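Local coordinates for probable GTPase engC (Thermotoga maritima, PDB 1U0L), which probably hydrolyses GTP slowly, with stimulation by the 30S ribosomal subunit, and assists the late maturation steps of that subunit, at residues V92-M96 with D132-V136; I236-P241 with L295-R299; K245-F251 with R284-Y288. One frame throughout, in Å; residues are numbered along the deposited sequence.

Interaction 1 (V92-M96 with D132-V136); sequences VTVKM and DLRKV
The carboxylate of D132 is shared by two lysines, one from each segment: K95 NZ lies 3.2 Å from D132 OD2, and K135 NZ lies 2.7 Å from D132 OD1, both as hydrogen-bonded salt bridges. With chi1 m, D132 sends its carboxylate between the two ammonium groups. The K95 chain runs extended (ttt) before turning at chi4 (p), whereas K135, on the next helical turn, has chi1 m and curls back through chi3 p. Residues 132-136 are helical, with V136 N bonded to D132 O at 2.9 Å. V92 ends a strand, and the chain leaves extended geometry at V94 (phi/psi -87/-41). The nearest CA pairs are V94 with K135 and K95 with D132, both at 6.7 Å. In the circularly permuted GTPase domain the loop after strand 87-92 packs on helix 130-143, which follows the NKMD sequence N123 to D126, the guanine-recognition motif inferred to bind GTP. V94, with chi1 m and its CA-CB bond toward the helix, provides the apolar part. Its CG1 is 3.8 Å from V136 CG2, its CG2 4.1 Å from D132 CB, and its CB 4.3 Å from K135 CB. D132 OD2 also accepts a hydrogen bond from D129 N, and V94 N is bonded to Y128 OH.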
ATOM      1  N   VAL A  92      -4.622 -11.154   1.478  1.00 12.57           N
ATOM      2  CA  VAL A  92      -5.375 -11.935   0.526  1.00 13.53           C
ATOM      3  C   VAL A  92      -6.039 -13.139   1.171  1.00 13.16           C
ATOM      4  O   VAL A  92      -5.553 -13.689   2.155  1.00  7.90           O
ATOM      5  CB  VAL A  92      -4.433 -12.368  -0.614  1.00 35.74           C
ATOM      6  CG1 VAL A  92      -4.817 -13.733  -1.148  1.00 37.23           C
ATOM      7  CG2 VAL A  92      -4.466 -11.317  -1.712  1.00 33.30           C
ATOM      8  N   THR A  93      -7.139 -13.566   0.565  1.00 37.12           N
ATOM      9  CA  THR A  93      -7.942 -14.664   1.075  1.00 38.31           C
ATOM     10  C   THR A  93      -8.333 -15.633  -0.039  1.00 39.08           C
ATOM     11  O   THR A  93      -8.871 -15.205  -1.062  1.00 40.99           O
ATOM     12  CB  THR A  93      -9.200 -14.046   1.718  1.00 29.18           C
ATOM     13  OG1 THR A  93      -9.071 -14.070   3.143  1.00 31.04           O
ATOM     14  CG2 THR A  93     -10.442 -14.732   1.268  1.00 31.14           C
ATOM     15  N   VAL A  94      -8.072 -16.927   0.127  1.00 21.27           N
ATOM     16  CA  VAL A  94      -8.473 -17.863  -0.937  1.00 24.62           C
ATOM     17  C   VAL A  94      -9.904 -18.326  -0.729  1.00 26.11           C
ATOM     18  O   VAL A  94     -10.683 -18.438  -1.683  1.00 25.11           O
ATOM     19  CB  VAL A  94      -7.576 -19.150  -1.040  1.00 23.46           C
ATOM     20  CG1 VAL A  94      -6.118 -18.779  -0.929  1.00 26.20           C
ATOM     21  CG2 VAL A  94      -7.975 -20.178   0.001  1.00 22.90           C
ATOM     22  N   LYS A  95     -10.235 -18.581   0.531  1.00 48.85           N
ATOM     23  CA  LYS A  95     -11.551 -19.058   0.930  1.00 52.05           C
ATOM     24  C   LYS A  95     -12.320 -17.839   1.404  1.00 52.69           C
ATOM     25  O   LYS A  95     -12.059 -16.741   0.947  1.00 53.64           O
ATOM     26  CB  LYS A  95     -11.382 -20.073   2.068  1.00 47.69           C
ATOM     27  CG  LYS A  95     -12.493 -21.083   2.298  1.00 45.92           C
ATOM     28  CD  LYS A  95     -12.115 -21.910   3.531  1.00 50.71           C
ATOM     29  CE  LYS A  95     -13.180 -22.895   3.972  1.00 54.94           C
ATOM     30  NZ  LYS A  95     -13.375 -24.022   3.015  1.00 59.21           N
ATOM     31  N   MET A  96     -13.248 -18.035   2.332  1.00 85.74           N
ATOM     32  CA  MET A  96     -14.067 -16.948   2.845  1.00 86.89           C
ATOM     33  C   MET A  96     -14.098 -15.712   1.947  1.00 86.30           C
ATOM     34  O   MET A  96     -14.733 -15.756   0.899  1.00 90.35           O
ATOM     35  CB  MET A  96     -13.653 -16.599   4.269  1.00 58.52           C
ATOM     36  CG  MET A  96     -14.234 -17.551   5.296  1.00 63.74           C
ATOM     37  SD  MET A  96     -15.989 -17.873   5.012  1.00 67.50           S
ATOM     38  CE  MET A  96     -15.888 -19.581   4.377  1.00 67.88           C
ATOM     39  N   ASP A 132      -8.291 -25.943  -0.356  1.00 33.23           N
ATOM     40  CA  ASP A 132      -7.939 -24.544  -0.162  1.00 29.45           C
ATOM     41  C   ASP A 132      -6.433 -24.385  -0.237  1.00 26.45           C
ATOM     42  O   ASP A 132      -5.917 -23.491  -0.915  1.00 24.80           O
ATOM     43  CB  ASP A 132      -8.434 -24.056   1.194  1.00 37.25           C
ATOM     44  CG  ASP A 132      -9.913 -24.279   1.381  1.00 38.90           C
ATOM     45  OD1 ASP A 132     -10.677 -24.073   0.410  1.00 36.89           O
ATOM     46  OD2 ASP A 132     -10.307 -24.648   2.509  1.00 38.15           O
ATOM     47  N   LEU A 133      -5.730 -25.261   0.471  1.00 27.35           N
ATOM     48  CA  LEU A 133      -4.284 -25.224   0.477  1.00 24.28           C
ATOM     49  C   LEU A 133      -3.721 -25.337  -0.920  1.00 24.49           C
ATOM     50  O   LEU A 133      -2.680 -24.766  -1.226  1.00 25.05           O
ATOM     51  CB  LEU A 133      -3.741 -26.333   1.359  1.00 16.89           C
ATOM     52  CG  LEU A 133      -3.965 -26.016   2.832  1.00 14.53           C
ATOM     53  CD1 LEU A 133      -3.241 -27.042   3.634  1.00 16.49           C
ATOM     54  CD2 LEU A 133      -3.456 -24.614   3.190  1.00 11.82           C
ATOM     55  N   ARG A 134      -4.414 -26.072  -1.773  1.00 26.27           N
ATOM     56  CA  ARG A 134      -3.966 -26.231  -3.138  1.00 28.10           C
ATOM     57  C   ARG A 134      -4.034 -24.858  -3.814  1.00 27.44           C
ATOM     58  O   ARG A 134      -3.110 -24.454  -4.533  1.00 28.05           O
ATOM     59  CB  ARG A 134      -4.857 -27.236  -3.858  1.00 39.97           C
ATOM     60  CG  ARG A 134      -4.239 -27.792  -5.120  1.00 49.77           C
ATOM     61  CD  ARG A 134      -5.216 -28.689  -5.833  1.00 54.45           C
ATOM     62  NE  ARG A 134      -5.784 -29.640  -4.893  1.00 57.81           N
ATOM     63  CZ  ARG A 134      -6.975 -30.201  -5.046  1.00 58.28           C
ATOM     64  NH1 ARG A 134      -7.706 -29.895  -6.113  1.00 55.33           N
ATOM     65  NH2 ARG A 134      -7.434 -31.048  -4.123  1.00 58.30           N
ATOM     66  N   LYS A 135      -5.129 -24.137  -3.570  1.00 19.72           N
ATOM     67  CA  LYS A 135      -5.304 -22.810  -4.135  1.00 18.83           C
ATOM     68  C   LYS A 135      -4.218 -21.882  -3.587  1.00 17.62           C
ATOM     69  O   LYS A 135      -3.773 -20.948  -4.267  1.00 16.71           O
ATOM     70  CB  LYS A 135      -6.694 -22.267  -3.808  1.00 40.21           C
ATOM     71  CG  LYS A 135      -7.777 -22.782  -4.740  1.00 48.46           C
ATOM     72  CD  LYS A 135      -8.763 -23.708  -4.028  1.00 55.34           C
ATOM     73  CE  LYS A 135      -9.673 -22.940  -3.046  1.00 58.45           C
ATOM     74  NZ  LYS A 135     -10.648 -23.815  -2.305  1.00 55.20           N
ATOM     75  N   VAL A 136      -3.796 -22.137  -2.353  1.00 22.66           N
ATOM     76  CA  VAL A 136      -2.741 -21.343  -1.755  1.00 21.72           C
ATOM     77  C   VAL A 136      -1.478 -21.601  -2.557  1.00 22.69           C
ATOM     78  O   VAL A 136      -0.855 -20.662  -3.053  1.00 20.91           O
ATOM     79  CB  VAL A 136      -2.480 -21.731  -0.276  1.00 19.01           C
ATOM     80  CG1 VAL A 136      -1.145 -21.115   0.205  1.00 15.37           C
ATOM     81  CG2 VAL A 136      -3.645 -21.244   0.603  1.00 17.64           C
TER

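Interaction 2 (I236-P241 with L295-R299)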
ATOM      1  N   ILE A 236      -8.226   2.574 -10.794  1.00 85.01           N
ATOM      2  CA  ILE A 236      -7.157   2.650 -11.777  1.00 86.18           C
ATOM      3  C   ILE A 236      -7.680   3.473 -12.941  1.00 87.20           C
ATOM      4  O   ILE A 236      -8.337   2.945 -13.832  1.00 90.23           O
ATOM      5  CB  ILE A 236      -6.789   1.261 -12.300  1.00 73.19           C
ATOM      6  CG1 ILE A 236      -5.966   0.523 -11.255  1.00 73.83           C
ATOM      7  CG2 ILE A 236      -6.018   1.373 -13.591  1.00 74.26           C
ATOM      8  CD1 ILE A 236      -5.504  -0.837 -11.713  1.00 79.70           C
ATOM      9  N   ASN A 237      -7.398   4.765 -12.935  1.00 59.62           N
ATOM     10  CA  ASN A 237      -7.881   5.632 -14.003  1.00 59.95           C
ATOM     11  C   ASN A 237      -6.808   6.634 -14.362  1.00 59.69           C
ATOM     12  O   ASN A 237      -6.676   7.038 -15.517  1.00 58.94           O
ATOM     13  CB  ASN A 237      -9.148   6.367 -13.554  1.00 66.90           C
ATOM     14  CG  ASN A 237     -10.327   5.430 -13.352  1.00 68.22           C
ATOM     15  OD1 ASN A 237     -10.888   4.910 -14.319  1.00 67.72           O
ATOM     16  ND2 ASN A 237     -10.705   5.203 -12.093  1.00 69.04           N
ATOM     17  N   ASP A 238      -6.043   7.033 -13.356  1.00 68.20           N
ATOM     18  CA  ASP A 238      -4.970   7.986 -13.554  1.00 68.54           C
ATOM     19  C   ASP A 238      -3.887   7.325 -14.388  1.00 67.03           C
ATOM     20  O   ASP A 238      -2.828   7.912 -14.628  1.00 68.04           O
ATOM     21  CB  ASP A 238      -4.397   8.413 -12.204  1.00107.46           C
ATOM     22  CG  ASP A 238      -5.472   8.825 -11.222  1.00111.38           C
ATOM     23  OD1 ASP A 238      -6.292   9.704 -11.567  1.00113.53           O
ATOM     24  OD2 ASP A 238      -5.496   8.272 -10.104  1.00115.54           O
ATOM     25  N   ILE A 239      -4.156   6.100 -14.835  1.00 49.35           N
ATOM     26  CA  ILE A 239      -3.187   5.367 -15.630  1.00 46.12           C
ATOM     27  C   ILE A 239      -3.528   5.276 -17.117  1.00 45.67           C
ATOM     28  O   ILE A 239      -4.627   4.863 -17.495  1.00 44.99           O
ATOM     29  CB  ILE A 239      -2.992   3.943 -15.081  1.00 33.15           C
ATOM     30  CG1 ILE A 239      -2.521   3.997 -13.620  1.00 31.25           C
ATOM     31  CG2 ILE A 239      -1.968   3.195 -15.944  1.00 32.71           C
ATOM     32  CD1 ILE A 239      -2.288   2.617 -12.990  1.00 27.27           C
ATOM     33  N   GLU A 240      -2.572   5.670 -17.955  1.00 42.39           N
ATOM     34  CA  GLU A 240      -2.744   5.621 -19.403  1.00 42.02           C
ATOM     35  C   GLU A 240      -2.565   4.171 -19.817  1.00 40.74           C
ATOM     36  O   GLU A 240      -1.771   3.441 -19.228  1.00 41.10           O
ATOM     37  CB  GLU A 240      -1.698   6.497 -20.094  1.00 88.80           C
ATOM     38  CG  GLU A 240      -2.267   7.626 -20.952  1.00 93.03           C
ATOM     39  CD  GLU A 240      -3.143   8.589 -20.165  1.00 95.97           C
ATOM     40  OE1 GLU A 240      -4.336   8.283 -19.957  1.00 96.88           O
ATOM     41  OE2 GLU A 240      -2.635   9.652 -19.746  1.00 96.85           O
ATOM     42  N   PRO A 241      -3.293   3.732 -20.843  1.00 40.23           N
ATOM     43  CA  PRO A 241      -3.182   2.341 -21.298  1.00 39.66           C
ATOM     44  C   PRO A 241      -1.735   1.888 -21.484  1.00 40.45           C
ATOM     45  O   PRO A 241      -1.296   0.906 -20.887  1.00 39.48           O
ATOM     46  CB  PRO A 241      -3.958   2.345 -22.615  1.00 26.30           C
ATOM     47  CG  PRO A 241      -4.985   3.422 -22.391  1.00 25.90           C
ATOM     48  CD  PRO A 241      -4.162   4.514 -21.735  1.00 26.55           C
ATOM     49  N   LEU A 295      -8.799   0.503 -19.554  1.00 48.31           N
ATOM     50  CA  LEU A 295      -8.289   1.866 -19.513  1.00 50.42           C
ATOM     51  C   LEU A 295      -8.516   2.590 -20.834  1.00 54.10           C
ATOM     52  O   LEU A 295      -8.572   3.820 -20.863  1.00 53.78           O
ATOM     53  CB  LEU A 295      -6.795   1.867 -19.154  1.00 38.77           C
ATOM     54  CG  LEU A 295      -6.423   1.347 -17.755  1.00 36.94           C
ATOM     55  CD1 LEU A 295      -4.906   1.354 -17.559  1.00 34.52           C
ATOM     56  CD2 LEU A 295      -7.093   2.211 -16.707  1.00 34.18           C
ATOM     57  N   LEU A 296      -8.653   1.832 -21.924  1.00 56.58           N
ATOM     58  CA  LEU A 296      -8.875   2.418 -23.252  1.00 60.43           C
ATOM     59  C   LEU A 296     -10.220   3.107 -23.381  1.00 65.33           C
ATOM     60  O   LEU A 296     -10.351   4.067 -24.140  1.00 64.92           O
ATOM     61  CB  LEU A 296      -8.772   1.358 -24.336  1.00 40.50           C
ATOM     62  CG  LEU A 296      -7.401   1.137 -24.958  1.00 37.82           C
ATOM     63  CD1 LEU A 296      -7.501   0.023 -25.979  1.00 36.45           C
ATOM     64  CD2 LEU A 296      -6.911   2.433 -25.591  1.00 35.74           C
ATOM     65  N   GLY A 297     -11.217   2.591 -22.661  1.00 47.48           N
ATOM     66  CA  GLY A 297     -12.541   3.183 -22.679  1.00 55.34           C
ATOM     67  C   GLY A 297     -12.521   4.500 -21.921  1.00 61.86           C
ATOM     68  O   GLY A 297     -12.795   4.550 -20.720  1.00 62.05           O
ATOM     69  N   ARG A 298     -12.169   5.565 -22.638  1.00117.50           N
ATOM     70  CA  ARG A 298     -12.098   6.919 -22.093  1.00123.80           C
ATOM     71  C   ARG A 298     -11.716   7.882 -23.218  1.00126.92           C
ATOM     72  O   ARG A 298     -10.541   8.136 -23.471  1.00127.36           O
ATOM     73  CB  ARG A 298     -11.082   6.988 -20.941  1.00132.10           C
ATOM     74  CG  ARG A 298      -9.714   6.389 -21.241  1.00137.73           C
ATOM     75  CD  ARG A 298      -8.699   7.439 -21.680  1.00142.01           C
ATOM     76  NE  ARG A 298      -8.376   8.390 -20.618  1.00146.58           N
ATOM     77  CZ  ARG A 298      -7.651   8.101 -19.541  1.00148.25           C
ATOM     78  NH1 ARG A 298      -7.161   6.879 -19.371  1.00149.68           N
ATOM     79  NH2 ARG A 298      -7.412   9.036 -18.631  1.00149.78           N
ATOM     80  N   ARG A 299     -12.734   8.403 -23.898  1.00165.97           N
ATOM     81  CA  ARG A 299     -12.555   9.328 -25.014  1.00169.68           C
ATOM     82  C   ARG A 299     -11.834   8.639 -26.169  1.00170.35           C
ATOM     83  O   ARG A 299     -10.799   9.111 -26.640  1.00170.20           O
ATOM     84  CB  ARG A 299     -11.758  10.564 -24.580  1.00127.94           C
ATOM     85  CG  ARG A 299     -11.920  11.749 -25.523  1.00133.39           C
ATOM     86  CD  ARG A 299     -10.843  12.795 -25.313  1.00136.59           C
ATOM     87  NE  ARG A 299      -9.531  12.303 -25.721  1.00139.14           N
ATOM     88  CZ  ARG A 299      -8.436  13.053 -25.794  1.00140.80           C
ATOM     89  NH1 ARG A 299      -8.490  14.343 -25.484  1.00141.76           N
ATOM     90  NH2 ARG A 299      -7.287  12.517 -26.183  1.00142.03           N
TER
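The contact belongs to the C-terminal zinc-binding part of the protein, where the chain arriving from the GTPase domain meets the C-terminal end of helix 282-296. L295, in the last turn of that helix, is the central residue, with its CA-CB bond toward the other segment. Its CD2 reaches I236, 3.2 Å from I236 O and 3.4 Å from I236 CG2, both shorter than usual van der Waals contacts. Its other methyl, L295 CD1, meets I239, 3.5 Å from I239 O and 3.8 Å from I239 CG2. P241 closes over the base of the leucine, with P241 CG 4.0 Å from L295 CB and their CA atoms 5.4 Å apart. The same ring atom, P241 CG, touches L296 CD2 at 3.9 Å.

Beyond L296 the helix ends, and an inverse gamma turn centred on G297, with a weak R298 N to L296 O bond of 2.8 Å, redirects the chain. R298 then folds its side chain back over the loop. Its NH1 is 3.2 Å from E240 OE1, but the oxygen sits over the face of the guanidinium, so the salt bridge rests on charge alone, without a directed N-H. R298 is poorly ordered, so this charge contact is less securely placed than the apolar one around L295.

I236 also packs on K106, V109 and L110 of helix 101-113, and I239 on K113. I236 further touches M291, and P241 touches F292, both on helix 282-296, so the loop lies between a helix of the GTPase domain and the last helix of the chain.

Interaction 3 (K245-F251 with R284-Y288)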
ATOM      1  N   LYS A 245       1.632  -1.407 -18.552  1.00 48.14           N
ATOM      2  CA  LYS A 245       2.658  -2.445 -18.713  1.00 47.48           C
ATOM      3  C   LYS A 245       3.855  -2.319 -17.763  1.00 46.63           C
ATOM      4  O   LYS A 245       4.522  -3.309 -17.462  1.00 48.05           O
ATOM      5  CB  LYS A 245       3.161  -2.470 -20.162  1.00 44.91           C
ATOM      6  CG  LYS A 245       4.136  -1.354 -20.481  1.00 45.23           C
ATOM      7  CD  LYS A 245       4.534  -1.321 -21.936  1.00 43.95           C
ATOM      8  CE  LYS A 245       3.392  -0.851 -22.799  1.00 44.66           C
ATOM      9  NZ  LYS A 245       3.902  -0.250 -24.059  1.00 44.21           N
ATOM     10  N   HIS A 246       4.125  -1.104 -17.296  1.00 40.21           N
ATOM     11  CA  HIS A 246       5.240  -0.868 -16.385  1.00 39.11           C
ATOM     12  C   HIS A 246       4.881  -1.239 -14.954  1.00 38.81           C
ATOM     13  O   HIS A 246       5.697  -1.109 -14.049  1.00 39.64           O
ATOM     14  CB  HIS A 246       5.648   0.607 -16.395  1.00 40.62           C
ATOM     15  CG  HIS A 246       6.033   1.123 -17.742  1.00 41.53           C
ATOM     16  ND1 HIS A 246       6.997   0.522 -18.521  1.00 43.06           N
ATOM     17  CD2 HIS A 246       5.574   2.178 -18.456  1.00 42.99           C
ATOM     18  CE1 HIS A 246       7.111   1.182 -19.660  1.00 45.54           C
ATOM     19  NE2 HIS A 246       6.260   2.191 -19.645  1.00 45.42           N
ATOM     20  N   TYR A 247       3.660  -1.699 -14.740  1.00 39.47           N
ATOM     21  CA  TYR A 247       3.235  -2.037 -13.401  1.00 37.55           C
ATOM     22  C   TYR A 247       3.039  -3.535 -13.200  1.00 37.88           C
ATOM     23  O   TYR A 247       2.298  -3.985 -12.317  1.00 38.35           O
ATOM     24  CB  TYR A 247       1.985  -1.232 -13.096  1.00 32.62           C
ATOM     25  CG  TYR A 247       2.260   0.258 -13.165  1.00 32.25           C
ATOM     26  CD1 TYR A 247       1.294   1.149 -13.630  1.00 33.03           C
ATOM     27  CD2 TYR A 247       3.479   0.785 -12.723  1.00 30.47           C
ATOM     28  CE1 TYR A 247       1.528   2.529 -13.651  1.00 30.22           C
ATOM     29  CE2 TYR A 247       3.720   2.160 -12.734  1.00 28.96           C
ATOM     30  CZ  TYR A 247       2.737   3.019 -13.195  1.00 28.76           C
ATOM     31  OH  TYR A 247       2.932   4.374 -13.150  1.00 27.88           O
ATOM     32  N   PHE A 248       3.735  -4.297 -14.037  1.00 37.05           N
ATOM     33  CA  PHE A 248       3.741  -5.751 -13.992  1.00 35.37           C
ATOM     34  C   PHE A 248       5.215  -6.153 -14.068  1.00 37.34           C
ATOM     35  O   PHE A 248       5.714  -6.435 -15.158  1.00 36.52           O
ATOM     36  CB  PHE A 248       3.005  -6.335 -15.196  1.00 23.27           C
ATOM     37  CG  PHE A 248       1.518  -6.457 -15.013  1.00 19.20           C
ATOM     38  CD1 PHE A 248       0.692  -5.349 -15.141  1.00 16.45           C
ATOM     39  CD2 PHE A 248       0.949  -7.694 -14.702  1.00 18.86           C
ATOM     40  CE1 PHE A 248      -0.679  -5.458 -14.961  1.00 17.86           C
ATOM     41  CE2 PHE A 248      -0.417  -7.826 -14.517  1.00 19.82           C
ATOM     42  CZ  PHE A 248      -1.242  -6.699 -14.646  1.00 20.25           C
ATOM     43  N   LYS A 249       5.907  -6.145 -12.924  1.00 34.56           N
ATOM     44  CA  LYS A 249       7.326  -6.510 -12.858  1.00 34.36           C
ATOM     45  C   LYS A 249       7.757  -7.355 -14.046  1.00 37.98           C
ATOM     46  O   LYS A 249       8.571  -6.923 -14.858  1.00 38.97           O
ATOM     47  CB  LYS A 249       7.639  -7.326 -11.606  1.00 33.48           C
ATOM     48  CG  LYS A 249       7.618  -6.608 -10.267  1.00 31.62           C
ATOM     49  CD  LYS A 249       8.410  -7.441  -9.242  1.00 26.85           C
ATOM     50  CE  LYS A 249       8.300  -6.875  -7.862  1.00 26.60           C
ATOM     51  NZ  LYS A 249       8.520  -5.392  -7.874  1.00 30.77           N
ATOM     52  N   GLU A 250       7.212  -8.570 -14.125  1.00 39.98           N
ATOM     53  CA  GLU A 250       7.531  -9.519 -15.194  1.00 43.80           C
ATOM     54  C   GLU A 250       7.782  -8.865 -16.542  1.00 45.38           C
ATOM     55  O   GLU A 250       8.697  -9.257 -17.255  1.00 46.34           O
ATOM     56  CB  GLU A 250       6.411 -10.548 -15.374  1.00 52.74           C
ATOM     57  CG  GLU A 250       5.944 -11.204 -14.112  1.00 55.41           C
ATOM     58  CD  GLU A 250       4.602 -10.674 -13.674  1.00 57.89           C
ATOM     59  OE1 GLU A 250       4.475  -9.437 -13.524  1.00 58.07           O
ATOM     60  OE2 GLU A 250       3.681 -11.498 -13.485  1.00 58.18           O
ATOM     61  N   PHE A 251       6.951  -7.894 -16.902  1.00 55.17           N
ATOM     62  CA  PHE A 251       7.096  -7.198 -18.175  1.00 60.11           C
ATOM     63  C   PHE A 251       8.228  -6.185 -18.016  1.00 63.81           C
ATOM     64  O   PHE A 251       8.024  -5.098 -17.458  1.00 64.35           O
ATOM     65  CB  PHE A 251       5.806  -6.449 -18.540  1.00 56.54           C
ATOM     66  CG  PHE A 251       4.558  -7.306 -18.543  1.00 55.54           C
ATOM     67  CD1 PHE A 251       4.562  -8.593 -18.024  1.00 54.27           C
ATOM     68  CD2 PHE A 251       3.360  -6.789 -19.028  1.00 55.50           C
ATOM     69  CE1 PHE A 251       3.403  -9.342 -17.987  1.00 54.57           C
ATOM     70  CE2 PHE A 251       2.196  -7.537 -18.991  1.00 54.71           C
ATOM     71  CZ  PHE A 251       2.217  -8.812 -18.469  1.00 54.47           C
ATOM     72  N   ARG A 284      -1.542 -13.474 -14.924  1.00 26.91           N
ATOM     73  CA  ARG A 284      -0.920 -12.162 -14.983  1.00 26.44           C
ATOM     74  C   ARG A 284      -1.228 -11.506 -16.318  1.00 25.98           C
ATOM     75  O   ARG A 284      -1.845 -10.432 -16.375  1.00 25.93           O
ATOM     76  CB  ARG A 284       0.593 -12.281 -14.783  1.00 34.98           C
ATOM     77  CG  ARG A 284       0.986 -12.716 -13.371  1.00 36.19           C
ATOM     78  CD  ARG A 284       0.690 -11.632 -12.332  1.00 34.69           C
ATOM     79  NE  ARG A 284       1.623 -10.520 -12.461  1.00 35.59           N
ATOM     80  CZ  ARG A 284       1.655  -9.460 -11.661  1.00 36.06           C
ATOM     81  NH1 ARG A 284       0.798  -9.357 -10.660  1.00 39.22           N
ATOM     82  NH2 ARG A 284       2.550  -8.502 -11.861  1.00 38.21           N
ATOM     83  N   TYR A 285      -0.808 -12.157 -17.398  1.00 29.07           N
ATOM     84  CA  TYR A 285      -1.049 -11.615 -18.725  1.00 28.09           C
ATOM     85  C   TYR A 285      -2.529 -11.253 -18.919  1.00 27.63           C
ATOM     86  O   TYR A 285      -2.878 -10.139 -19.333  1.00 25.81           O
ATOM     87  CB  TYR A 285      -0.639 -12.625 -19.800  1.00 30.08           C
ATOM     88  CG  TYR A 285      -0.804 -12.040 -21.175  1.00 31.31           C
ATOM     89  CD1 TYR A 285       0.060 -11.053 -21.627  1.00 31.84           C
ATOM     90  CD2 TYR A 285      -1.896 -12.372 -21.969  1.00 31.21           C
ATOM     91  CE1 TYR A 285      -0.161 -10.399 -22.825  1.00 32.80           C
ATOM     92  CE2 TYR A 285      -2.127 -11.721 -23.176  1.00 31.99           C
ATOM     93  CZ  TYR A 285      -1.256 -10.729 -23.592  1.00 32.04           C
ATOM     94  OH  TYR A 285      -1.496 -10.027 -24.755  1.00 32.97           O
ATOM     95  N   GLU A 286      -3.380 -12.229 -18.611  1.00 28.33           N
ATOM     96  CA  GLU A 286      -4.824 -12.128 -18.736  1.00 29.71           C
ATOM     97  C   GLU A 286      -5.390 -10.882 -18.080  1.00 27.34           C
ATOM     98  O   GLU A 286      -6.080 -10.089 -18.730  1.00 26.11           O
ATOM     99  CB  GLU A 286      -5.456 -13.377 -18.122  1.00 86.25           C
ATOM    100  CG  GLU A 286      -6.947 -13.495 -18.291  1.00 95.87           C
ATOM    101  CD  GLU A 286      -7.472 -14.795 -17.723  1.00104.29           C
ATOM    102  OE1 GLU A 286      -7.350 -15.003 -16.497  1.00108.74           O
ATOM    103  OE2 GLU A 286      -7.999 -15.612 -18.504  1.00107.21           O
ATOM    104  N   ASN A 287      -5.091 -10.710 -16.796  1.00 24.36           N
ATOM    105  CA  ASN A 287      -5.585  -9.566 -16.050  1.00 23.68           C
ATOM    106  C   ASN A 287      -5.019  -8.253 -16.590  1.00 24.29           C
ATOM    107  O   ASN A 287      -5.737  -7.232 -16.640  1.00 22.02           O
ATOM    108  CB  ASN A 287      -5.262  -9.739 -14.567  1.00 23.76           C
ATOM    109  CG  ASN A 287      -5.985 -10.922 -13.954  1.00 23.42           C
ATOM    110  OD1 ASN A 287      -7.191 -11.072 -14.131  1.00 24.71           O
ATOM    111  ND2 ASN A 287      -5.255 -11.769 -13.227  1.00 22.02           N
ATOM    112  N   TYR A 288      -3.743  -8.276 -16.998  1.00 21.55           N
ATOM    113  CA  TYR A 288      -3.109  -7.086 -17.552  1.00 23.33           C
ATOM    114  C   TYR A 288      -3.849  -6.644 -18.824  1.00 24.63           C
ATOM    115  O   TYR A 288      -4.145  -5.461 -19.002  1.00 21.88           O
ATOM    116  CB  TYR A 288      -1.639  -7.342 -17.887  1.00 37.94           C
ATOM    117  CG  TYR A 288      -1.108  -6.313 -18.862  1.00 42.55           C
ATOM    118  CD1 TYR A 288      -1.068  -4.955 -18.523  1.00 43.79           C
ATOM    119  CD2 TYR A 288      -0.762  -6.678 -20.165  1.00 43.97           C
ATOM    120  CE1 TYR A 288      -0.714  -3.993 -19.458  1.00 43.48           C
ATOM    121  CE2 TYR A 288      -0.407  -5.726 -21.109  1.00 45.55           C
ATOM    122  CZ  TYR A 288      -0.388  -4.387 -20.754  1.00 46.70           C
ATOM    123  OH  TYR A 288      -0.071  -3.447 -21.709  1.00 48.77           O
TER
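K245 opens the segment by laying its backbone and CB beside the Y288 ring: K245 N is 3.6 Å from Y288 CE1, and K245 CB 3.7 Å from Y288 OH. Its ammonium turns elsewhere, to a salt bridge with D260, while Y288 OH is bonded to N262 O. F248 comes next, pointing toward the helix. Y288 CB stands over its face in a CH-pi contact, 3.6 Å from the F248 ring centroid, and the edge of the Y288 ring is directed at that ring (centroids 5.2 Å apart, planes at 69°). F248 CD2 also lies over one face of the R284 guanidinium, 3.4 Å from R284 NH2. E250 takes the guanidinium edge in a bidentate salt bridge: R284 NH2 donates to E250 OE1 at 2.7 Å, and R284 NE to E250 OE2 at a very short 2.5 Å. The third nitrogen, NH1, pairs with D105 of helix 101-113. A backbone bond from F251 N to F248 O (2.6 Å) tightens the turn and brings F251 to Y288, edge toward face, with planes at 89° and centroids 5.1 Å apart. F251 also meets the H263 ring edge-to-face. The result is an aromatic cluster of F248, F251 and Y288, a small hydrophobic core beside the zinc site of C256, C261, H263 and C269.

How the interactions relate
Interactions 2 and 3 share helix 282-296, with centres 16 Å apart, and touch directly where I239 CD1 lies 3.9 Å from Y247 CE1. Interaction 2 joins the two ends of the zinc-binding region, and interaction 3 lies within the chain between them. The K245 side chain is about 7 Å from the zinc ion, that of P241 about 13 Å. Interaction 1 is separate, its centre 22 Å from that of interaction 3 and 31 Å from that of interaction 2. It lies on the nucleotide-binding side, the K95 side chain being about 9 Å from the bound GDP. Helix 130-143 nevertheless links the regions: it carries D132 and V136 and, further along, I142 and Y143, which touch R284.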